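Local coordinates for protein L-threonine 3-dehydrogenase (Clostridioides difficile, PDB 7OL1) that probably catalyses the NAD-dependent oxidation of L-threonine to 2-amino-3-ketobutyrate and belongs to the NAD(P)-dependent epimerase/dehydratase family, at residues S223-G228 with V292-A297; T198-G203 with Y207-Y212; I69-D74 with K86-D91. All coordinates share one frame; numbering follows the deposited sequence.

Contact 1 of 3, residues S223-G228 with V292-A297; sequences SYIAEG and VRQSIA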
loop_
_atom_site.group_PDB
_atom_site.type_symbol
_atom_site.label_atom_id
_atom_site.label_comp_id
_atom_site.label_asym_id
_atom_site.label_seq_id
_atom_site.Cartn_x
_atom_site.Cartn_y
_atom_site.Cartn_z
ATOM N N SER A 223 9.858 -32.780 7.129
ATOM C CA SER A 223 9.652 -31.449 6.480
ATOM C C SER A 223 8.163 -31.249 6.186
ATOM O O SER A 223 7.544 -32.179 5.662
ATOM C CB SER A 223 10.449 -31.279 5.195
ATOM O OG SER A 223 11.791 -31.735 5.337
ATOM N N TYR A 224 7.622 -30.075 6.506
ATOM C CA TYR A 224 6.240 -29.662 6.141
ATOM C C TYR A 224 6.315 -28.947 4.782
ATOM O O TYR A 224 5.257 -28.559 4.225
ATOM C CB TYR A 224 5.555 -28.898 7.293
ATOM C CG TYR A 224 6.236 -27.663 7.840
ATOM C CD1 TYR A 224 7.163 -27.731 8.872
ATOM C CD2 TYR A 224 5.914 -26.403 7.359
ATOM C CE1 TYR A 224 7.780 -26.592 9.377
ATOM C CE2 TYR A 224 6.519 -25.255 7.855
ATOM C CZ TYR A 224 7.455 -25.345 8.869
ATOM O OH TYR A 224 8.033 -24.199 9.337
ATOM N N ILE A 225 7.531 -28.851 4.226
ATOM C CA ILE A 225 7.836 -28.095 2.977
ATOM C C ILE A 225 8.501 -29.041 1.968
ATOM O O ILE A 225 9.466 -29.749 2.350
ATOM C CB ILE A 225 8.673 -26.848 3.320
ATOM C CG1 ILE A 225 7.758 -25.650 3.597
ATOM C CG2 ILE A 225 9.701 -26.540 2.242
ATOM C CD1 ILE A 225 8.372 -24.583 4.482
ATOM N N ALA A 226 7.972 -29.034 0.738
ATOM C CA ALA A 226 8.286 -29.970 -0.368
ATOM C C ALA A 226 9.758 -29.831 -0.743
ATOM O O ALA A 226 10.278 -28.712 -0.630
ATOM C CB ALA A 226 7.397 -29.684 -1.553
ATOM N N GLU A 227 10.387 -30.922 -1.184
ATOM C CA GLU A 227 11.834 -30.952 -1.537
ATOM C C GLU A 227 12.024 -30.098 -2.791
ATOM O O GLU A 227 11.028 -29.910 -3.519
ATOM C CB GLU A 227 12.341 -32.396 -1.654
ATOM C CG GLU A 227 12.270 -33.032 -3.033
ATOM C CD GLU A 227 12.683 -34.498 -3.022
ATOM O OE1 GLU A 227 13.779 -34.798 -2.510
ATOM O OE2 GLU A 227 11.901 -35.344 -3.494
ATOM N N GLY A 228 13.218 -29.527 -2.978
ATOM C CA GLY A 228 13.510 -28.605 -4.097
ATOM C C GLY A 228 12.810 -27.235 -4.032
ATOM O O GLY A 228 13.065 -26.416 -4.951
ATOM N N VAL A 292 -0.843 -25.386 2.870
ATOM C CA VAL A 292 -1.156 -23.944 3.119
ATOM C C VAL A 292 0.161 -23.162 3.174
ATOM O O VAL A 292 0.159 -22.016 2.677
ATOM C CB VAL A 292 -1.993 -23.679 4.391
ATOM C CG1 VAL A 292 -2.686 -22.312 4.322
ATOM C CG2 VAL A 292 -3.001 -24.787 4.671
ATOM N N ARG A 293 1.215 -23.745 3.764
ATOM C CA ARG A 293 2.552 -23.103 3.943
ATOM C C ARG A 293 3.351 -23.198 2.634
ATOM O O ARG A 293 3.993 -22.194 2.267
ATOM C CB ARG A 293 3.337 -23.740 5.099
ATOM C CG ARG A 293 3.387 -22.918 6.385
ATOM C CD ARG A 293 2.438 -23.371 7.489
ATOM N NE ARG A 293 2.557 -24.799 7.791
ATOM C CZ ARG A 293 3.278 -25.357 8.772
ATOM N NH1 ARG A 293 3.985 -24.624 9.620
ATOM N NH2 ARG A 293 3.284 -26.673 8.896
ATOM N N GLN A 294 3.329 -24.367 1.985
ATOM C CA GLN A 294 3.824 -24.579 0.600
ATOM C C GLN A 294 3.255 -23.479 -0.307
ATOM O O GLN A 294 4.054 -22.798 -0.973
ATOM C CB GLN A 294 3.403 -25.958 0.093
ATOM C CG GLN A 294 4.068 -26.341 -1.218
ATOM C CD GLN A 294 5.558 -26.460 -1.023
ATOM O OE1 GLN A 294 6.020 -27.092 -0.070
ATOM N NE2 GLN A 294 6.319 -25.839 -1.917
ATOM N N SER A 295 1.927 -23.322 -0.333
ATOM C CA SER A 295 1.209 -22.216 -1.020
ATOM C C SER A 295 1.984 -20.915 -0.842
ATOM O O SER A 295 2.340 -20.328 -1.866
ATOM C CB SER A 295 -0.211 -22.039 -0.537
ATOM O OG SER A 295 -1.127 -22.372 -1.565
ATOM N N ILE A 296 2.236 -20.501 0.407
ATOM C CA ILE A 296 2.844 -19.172 0.738
ATOM C C ILE A 296 4.317 -19.172 0.284
ATOM O O ILE A 296 4.774 -18.127 -0.208
ATOM C CB ILE A 296 2.693 -18.760 2.228
ATOM C CG1 ILE A 296 1.374 -19.207 2.863
ATOM C CG2 ILE A 296 2.868 -17.251 2.389
ATOM C CD1 ILE A 296 1.075 -18.536 4.192
ATOM N N ALA A 297 5.041 -20.284 0.429
ATOM C CA ALA A 297 6.450 -20.410 -0.019
ATOM C C ALA A 297 6.493 -20.275 -1.544
ATOM O O ALA A 297 7.460 -19.670 -2.072
ATOM C CB ALA A 297 7.048 -21.719 0.429
#
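Tyr-224 and Arg-293 form a flat guanidinium-on-ring stack, a cation-pi arrangement. It joins the loop after strand 220-223 to helix 291-299. Both parts lie toward the surface, outside the strands of the Rossmann-type sheet. The two planes are only 6° apart, and the group centres lie 3.8 Å apart. CB of Tyr-224 already lies near NH2 of Arg-293. The ring then turns one face to the guanidinium. CG of Tyr-224 sits 3.3 Å from Arg-293 NH2, and CD2 faces both NH2 and CZ. Further out, CE2 of Tyr-224 meets Arg-293 NH1 at 3.2 Å. CZ of Tyr-224 is 3.6 Å from Arg-293 NH1. CD1, on the other edge, is more distant, so the guanidinium is displaced toward the CD2 and CE2 edge. At the tip, OH of Tyr-224 turns to another partner and hydrogen-bonds to Gly-203 O. The arginine chain bends at chi2 and chi3. The two side chains cross at about a right angle, yet their flat ends lie parallel. NE of Arg-293 forms a salt bridge with Asp-290 OD2, which probably steadies the group over the ring.

Further along, a hydrogen bond joins Ala-226 to Gln-294. CA atoms of Ile-225 and Gln-294 come within 5.8 Å. Gln-294 has CG anti to its own N (chi1 -170°), and a bend at chi2 brings the amide to the loop. The other end of this amide is also held: NE2 bonds to Thr-229 OG1 and to Asp-298 OD1. OE1 of Gln-294 also touches Ala-226 CB. The same oxygen, Gln-294 OE1, accepts Ala-226 N at 2.9 Å in a nearly straight bond, with the donor tilted 24° from the carbonyl plane.

Contact 2 of 3, residues T198-G203 with Y207-Y212; sequences TPPGGG and YAVDIY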
loop_
_atom_site.group_PDB
_atom_site.type_symbol
_atom_site.label_atom_id
_atom_site.label_comp_id
_atom_site.label_asym_id
_atom_site.label_seq_id
_atom_site.Cartn_x
_atom_site.Cartn_y
_atom_site.Cartn_z
ATOM N N THR A 198 15.489 -18.317 19.799
ATOM C CA THR A 198 14.005 -18.318 19.697
ATOM C C THR A 198 13.595 -19.684 19.156
ATOM O O THR A 198 14.219 -20.208 18.236
ATOM C CB THR A 198 13.482 -17.108 18.907
ATOM O OG1 THR A 198 14.042 -15.853 19.353
ATOM C CG2 THR A 198 11.968 -17.060 18.948
ATOM N N PRO A 199 12.652 -20.380 19.825
ATOM C CA PRO A 199 12.287 -21.739 19.435
ATOM C C PRO A 199 11.374 -21.773 18.215
ATOM O O PRO A 199 10.544 -20.879 18.062
ATOM C CB PRO A 199 11.563 -22.305 20.673
ATOM C CG PRO A 199 11.020 -21.086 21.395
ATOM C CD PRO A 199 11.981 -19.959 21.068
ATOM N N PRO A 200 11.512 -22.817 17.356
ATOM C CA PRO A 200 10.624 -23.062 16.219
ATOM C C PRO A 200 9.145 -22.830 16.531
ATOM O O PRO A 200 8.663 -23.516 17.390
ATOM C CB PRO A 200 10.803 -24.564 15.955
ATOM C CG PRO A 200 12.232 -24.855 16.372
ATOM C CD PRO A 200 12.561 -23.847 17.455
ATOM N N GLY A 201 8.491 -21.902 15.822
ATOM C CA GLY A 201 7.109 -21.455 16.095
ATOM C C GLY A 201 6.138 -21.865 15.000
ATOM O O GLY A 201 5.153 -21.120 14.792
ATOM N N GLY A 202 6.393 -23.004 14.336
ATOM C CA GLY A 202 5.608 -23.514 13.192
ATOM C C GLY A 202 5.110 -22.407 12.261
ATOM O O GLY A 202 3.997 -22.562 11.735
ATOM N N GLY A 203 5.892 -21.329 12.064
ATOM C CA GLY A 203 5.665 -20.292 11.033
ATOM C C GLY A 203 6.110 -20.786 9.660
ATOM O O GLY A 203 6.621 -21.925 9.559
ATOM N N TYR A 207 10.743 -24.192 9.224
ATOM C CA TYR A 207 11.327 -25.503 8.853
ATOM C C TYR A 207 12.851 -25.457 9.010
ATOM O O TYR A 207 13.422 -26.445 9.469
ATOM C CB TYR A 207 10.924 -25.916 7.437
ATOM C CG TYR A 207 11.959 -25.696 6.363
ATOM C CD1 TYR A 207 13.021 -26.569 6.183
ATOM C CD2 TYR A 207 11.845 -24.636 5.484
ATOM C CE1 TYR A 207 13.955 -26.381 5.175
ATOM C CE2 TYR A 207 12.767 -24.434 4.470
ATOM C CZ TYR A 207 13.832 -25.303 4.308
ATOM O OH TYR A 207 14.728 -25.061 3.292
ATOM N N ALA A 208 13.513 -24.367 8.641
ATOM C CA ALA A 208 14.995 -24.330 8.647
ATOM C C ALA A 208 15.537 -24.166 10.068
ATOM O O ALA A 208 16.749 -24.303 10.206
ATOM C CB ALA A 208 15.530 -23.259 7.736
ATOM N N VAL A 209 14.699 -23.873 11.067
ATOM C CA VAL A 209 15.128 -23.846 12.499
ATOM C C VAL A 209 14.889 -25.231 13.108
ATOM O O VAL A 209 15.890 -25.856 13.510
ATOM C CB VAL A 209 14.431 -22.742 13.308
ATOM C CG1 VAL A 209 14.961 -22.689 14.734
ATOM C CG2 VAL A 209 14.592 -21.383 12.641
ATOM N N ASP A 210 13.635 -25.708 13.109
ATOM C CA ASP A 210 13.209 -27.022 13.674
ATOM C C ASP A 210 14.098 -28.166 13.154
ATOM O O ASP A 210 14.321 -29.113 13.916
ATOM C CB ASP A 210 11.726 -27.308 13.395
ATOM C CG ASP A 210 11.012 -28.159 14.442
ATOM O OD1 ASP A 210 11.613 -28.432 15.519
ATOM O OD2 ASP A 210 9.846 -28.536 14.180
ATOM N N ILE A 211 14.592 -28.098 11.917
ATOM C CA ILE A 211 15.461 -29.158 11.320
ATOM C C ILE A 211 16.667 -29.402 12.233
ATOM O O ILE A 211 17.054 -30.569 12.385
ATOM C CB ILE A 211 15.908 -28.804 9.885
ATOM C CG1 ILE A 211 16.457 -30.031 9.152
ATOM C CG2 ILE A 211 16.912 -27.654 9.883
ATOM C CD1 ILE A 211 16.769 -29.789 7.696
ATOM N N TYR A 212 17.264 -28.350 12.794
ATOM C CA TYR A 212 18.488 -28.456 13.636
ATOM C C TYR A 212 18.127 -29.082 14.992
ATOM O O TYR A 212 18.959 -29.833 15.542
ATOM C CB TYR A 212 19.159 -27.092 13.822
ATOM C CG TYR A 212 19.789 -26.517 12.580
ATOM C CD1 TYR A 212 20.986 -27.002 12.098
ATOM C CD2 TYR A 212 19.205 -25.465 11.903
ATOM C CE1 TYR A 212 21.583 -26.472 10.966
ATOM C CE2 TYR A 212 19.784 -24.927 10.765
ATOM C CZ TYR A 212 20.981 -25.428 10.293
ATOM O OH TYR A 212 21.557 -24.892 9.180
#
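The loop that leads into helix 207-217 folds back on the first turn of that helix, with Pro-200 against Val-209 and Asp-210. The connection is short, since three residues separate 198-203 from 207-212. No hydrogen bond crosses between the two segments. The contact is made by the pyrrolidine ring of Pro-200, which meets two consecutive residues of the helix. CD of Pro-200 touches CG1 of Val-209 at 3.8 Å, a purely apolar contact. CG1 of Val-209 is anti to the backbone N (chi1 -176°), and this branch is the one that reaches the proline. CG of Pro-200 also comes close to this methyl. The two side chains cross obliquely.

CG of Pro-200 lies 3.6 Å from CA of Asp-210, so the ring touches the helix backbone as well as side chains. CB of Pro-200 is 3.9 Å from CB of Asp-210. This is van der Waals contact, and the carboxylate takes part only through CG and OD1. OD1 of Asp-210 lies 3.7 Å from Pro-200 CG.

In the fold, this loop follows strand 184-194 of the central Rossmann-type sheet. It carries the chain to a helix beside the small two-stranded sheet of 220-223 and 284-287. Asp-206, just before the helix, bonds back to the loop: its OD2 accepts Gly-201 N and, weakly, Gly-203 N. Between these two, Gly-202 has a positive phi, which by itself favours glycine.

Tyr-207 and Ile-211 point away from the loop, and both pack on Tyr-221 and on helix 269-277. Within the helix, Tyr-212 N bonds to Val-209 O at 2.9 Å. Back at the loop, the carbonyl O of Thr-198 comes within 4.4 Å of Val-209 CG1.

Contact 3 of 3, residues I69-D74 with K86-D91; sequences IFEILD and KKYDVD
Ile-69 and Tyr-88 face each other with CA atoms 10.3 Å apart, so strand 69-72 meets the end of helix 78-87 through long side chains and not through backbone bonds. Glu-71 is the polar centre. Its chain bends at chi2 (-87°), and OE1 receives two donors. Tyr-88 OH donates to Glu-71 OE1; the modelled distance of 2.5 Å is very short, and its exact length is doubtful. The oxygen lies at the ring edge, in the ring plane, while the carboxylate is turned 77° to the ring. Lys-87 reaches in with an extended chain. NZ of Lys-87 forms a salt bridge to OE1 of Glu-71 at 2.8 Å, on the syn lone pair. CG of Lys-87 also lies over one face of the Tyr-88 ring. CG2 of Ile-69 touches Tyr-88 CZ at 3.7 Å and adds an apolar contact. This is one part of a beta-alpha-beta crossover of the Rossmann-type fold. Strand 69-72 runs into helix 78-87, and the chain returns in parallel strand 92-95. Strands 51-55 and 25-28 lie between the two in the sheet. Tyr-88 and Val-90 both pack on Ile-52 of strand 51-55.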
loop_
_atom_site.group_PDB
_atom_site.type_symbol
_atom_site.label_atom_id
_atom_site.label_comp_id
_atom_site.label_asym_id
_atom_site.label_seq_id
_atom_site.Cartn_x
_atom_site.Cartn_y
_atom_site.Cartn_z
ATOM N N ILE A 69 16.394 -1.601 31.007
ATOM C CA ILE A 69 15.172 -0.748 30.888
ATOM C C ILE A 69 14.130 -1.436 30.006
ATOM O O ILE A 69 14.477 -1.806 28.883
ATOM C CB ILE A 69 15.494 0.639 30.323
ATOM C CG1 ILE A 69 16.710 1.265 31.010
ATOM C CG2 ILE A 69 14.257 1.530 30.393
ATOM C CD1 ILE A 69 17.012 2.726 30.591
ATOM N N PHE A 70 12.894 -1.537 30.497
ATOM C CA PHE A 70 11.725 -2.147 29.811
ATOM C C PHE A 70 10.455 -1.378 30.160
ATOM O O PHE A 70 10.240 -1.064 31.318
ATOM C CB PHE A 70 11.494 -3.597 30.214
ATOM C CG PHE A 70 10.314 -4.229 29.529
ATOM C CD1 PHE A 70 10.456 -4.818 28.283
ATOM C CD2 PHE A 70 9.058 -4.235 30.115
ATOM C CE1 PHE A 70 9.371 -5.404 27.648
ATOM C CE2 PHE A 70 7.973 -4.828 29.481
ATOM C CZ PHE A 70 8.132 -5.408 28.245
ATOM N N GLU A 71 9.609 -1.156 29.167
ATOM C CA GLU A 71 8.389 -0.332 29.253
ATOM C C GLU A 71 7.260 -1.018 28.486
ATOM O O GLU A 71 7.402 -1.255 27.303
ATOM C CB GLU A 71 8.701 1.036 28.671
ATOM C CG GLU A 71 9.665 1.818 29.542
ATOM C CD GLU A 71 9.021 2.641 30.648
ATOM O OE1 GLU A 71 9.603 3.692 30.965
ATOM O OE2 GLU A 71 7.929 2.247 31.166
ATOM N N ILE A 72 6.178 -1.343 29.160
ATOM C CA ILE A 72 4.892 -1.677 28.499
ATOM C C ILE A 72 4.492 -0.513 27.601
ATOM O O ILE A 72 4.373 0.652 28.104
ATOM C CB ILE A 72 3.783 -1.971 29.519
ATOM C CG1 ILE A 72 4.173 -3.084 30.498
ATOM C CG2 ILE A 72 2.486 -2.266 28.789
ATOM C CD1 ILE A 72 4.387 -4.433 29.852
ATOM N N LEU A 73 4.220 -0.855 26.339
ATOM C CA LEU A 73 3.787 0.084 25.270
ATOM C C LEU A 73 2.885 -0.645 24.276
ATOM O O LEU A 73 3.239 -1.754 23.810
ATOM C CB LEU A 73 5.012 0.670 24.577
ATOM C CG LEU A 73 4.721 1.654 23.459
ATOM C CD1 LEU A 73 3.708 2.711 23.852
ATOM C CD2 LEU A 73 6.014 2.313 23.057
ATOM N N ASP A 74 1.713 -0.063 24.064
ATOM C CA ASP A 74 0.798 -0.394 22.958
ATOM C C ASP A 74 0.981 0.716 21.918
ATOM O O ASP A 74 0.440 1.843 22.103
ATOM C CB ASP A 74 -0.637 -0.578 23.456
ATOM C CG ASP A 74 -1.645 -0.716 22.328
ATOM O OD1 ASP A 74 -1.229 -0.728 21.131
ATOM O OD2 ASP A 74 -2.842 -0.801 22.635
ATOM N N LYS A 86 9.725 10.667 24.623
ATOM C CA LYS A 86 10.191 11.902 25.329
ATOM C C LYS A 86 10.916 11.564 26.640
ATOM O O LYS A 86 11.917 12.274 26.963
ATOM C CB LYS A 86 9.024 12.831 25.631
ATOM C CG LYS A 86 8.271 13.325 24.408
ATOM C CD LYS A 86 9.113 14.227 23.554
ATOM C CE LYS A 86 8.986 15.686 23.908
ATOM N NZ LYS A 86 10.320 16.313 23.873
ATOM N N LYS A 87 10.466 10.518 27.338
ATOM C CA LYS A 87 10.937 10.180 28.706
ATOM C C LYS A 87 12.429 9.860 28.704
ATOM O O LYS A 87 13.088 10.055 29.757
ATOM C CB LYS A 87 10.136 9.009 29.269
ATOM C CG LYS A 87 10.712 8.317 30.501
ATOM C CD LYS A 87 9.620 7.412 31.075
ATOM C CE LYS A 87 9.955 6.638 32.335
ATOM N NZ LYS A 87 8.823 5.752 32.712
ATOM N N TYR A 88 12.945 9.355 27.587
ATOM C CA TYR A 88 14.368 8.932 27.477
ATOM C C TYR A 88 15.095 9.746 26.393
ATOM O O TYR A 88 16.223 9.395 26.085
ATOM C CB TYR A 88 14.452 7.426 27.227
ATOM C CG TYR A 88 13.810 6.550 28.273
ATOM C CD1 TYR A 88 14.512 6.128 29.395
ATOM C CD2 TYR A 88 12.511 6.093 28.123
ATOM C CE1 TYR A 88 13.938 5.289 30.342
ATOM C CE2 TYR A 88 11.921 5.254 29.061
ATOM C CZ TYR A 88 12.635 4.850 30.175
ATOM O OH TYR A 88 12.057 4.014 31.082
ATOM N N ASP A 89 14.474 10.794 25.853
ATOM C CA ASP A 89 15.026 11.633 24.756
ATOM C C ASP A 89 15.681 10.781 23.665
ATOM O O ASP A 89 16.888 10.951 23.464
ATOM C CB ASP A 89 16.115 12.567 25.272
ATOM C CG ASP A 89 15.726 13.332 26.513
ATOM O OD1 ASP A 89 14.696 14.075 26.472
ATOM O OD2 ASP A 89 16.463 13.166 27.503
ATOM N N VAL A 90 14.937 9.903 22.995
ATOM C CA VAL A 90 15.520 8.934 22.024
ATOM C C VAL A 90 15.818 9.668 20.711
ATOM O O VAL A 90 15.201 10.692 20.456
ATOM C CB VAL A 90 14.595 7.728 21.815
ATOM C CG1 VAL A 90 14.529 6.871 23.066
ATOM C CG2 VAL A 90 13.210 8.157 21.374
ATOM N N ASP A 91 16.818 9.206 19.967
ATOM C CA ASP A 91 17.206 9.767 18.640
ATOM C C ASP A 91 16.881 8.719 17.565
ATOM O O ASP A 91 16.758 9.103 16.409
ATOM C CB ASP A 91 18.678 10.198 18.629
ATOM C CG ASP A 91 19.655 9.121 19.087
ATOM O OD1 ASP A 91 20.034 8.299 18.224
ATOM O OD2 ASP A 91 20.028 9.103 20.312
#

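Overall arrangement
Along the chain, contact 3 comes first, then contact 2, then contact 1, and none encloses another. Contacts 1 and 2 are neighbours, with centres about 14 Å apart. They touch directly: CD1 of Ile-225 packs on the ring of Tyr-207. Both belong to the side of the molecule built around helices 207-217 and 291-299 and the sheet of 220-223 with 284-287. Contact 3 is remote, its centre about 40 Å from that of contact 1 and about 31 Å from that of contact 2. Contacts 1 and 3 lie on opposite sides of the chain's centre. Contact 3 belongs to the Rossmann-type part, which in this family binds the nucleotide, and contact 1 to the smaller part beside it.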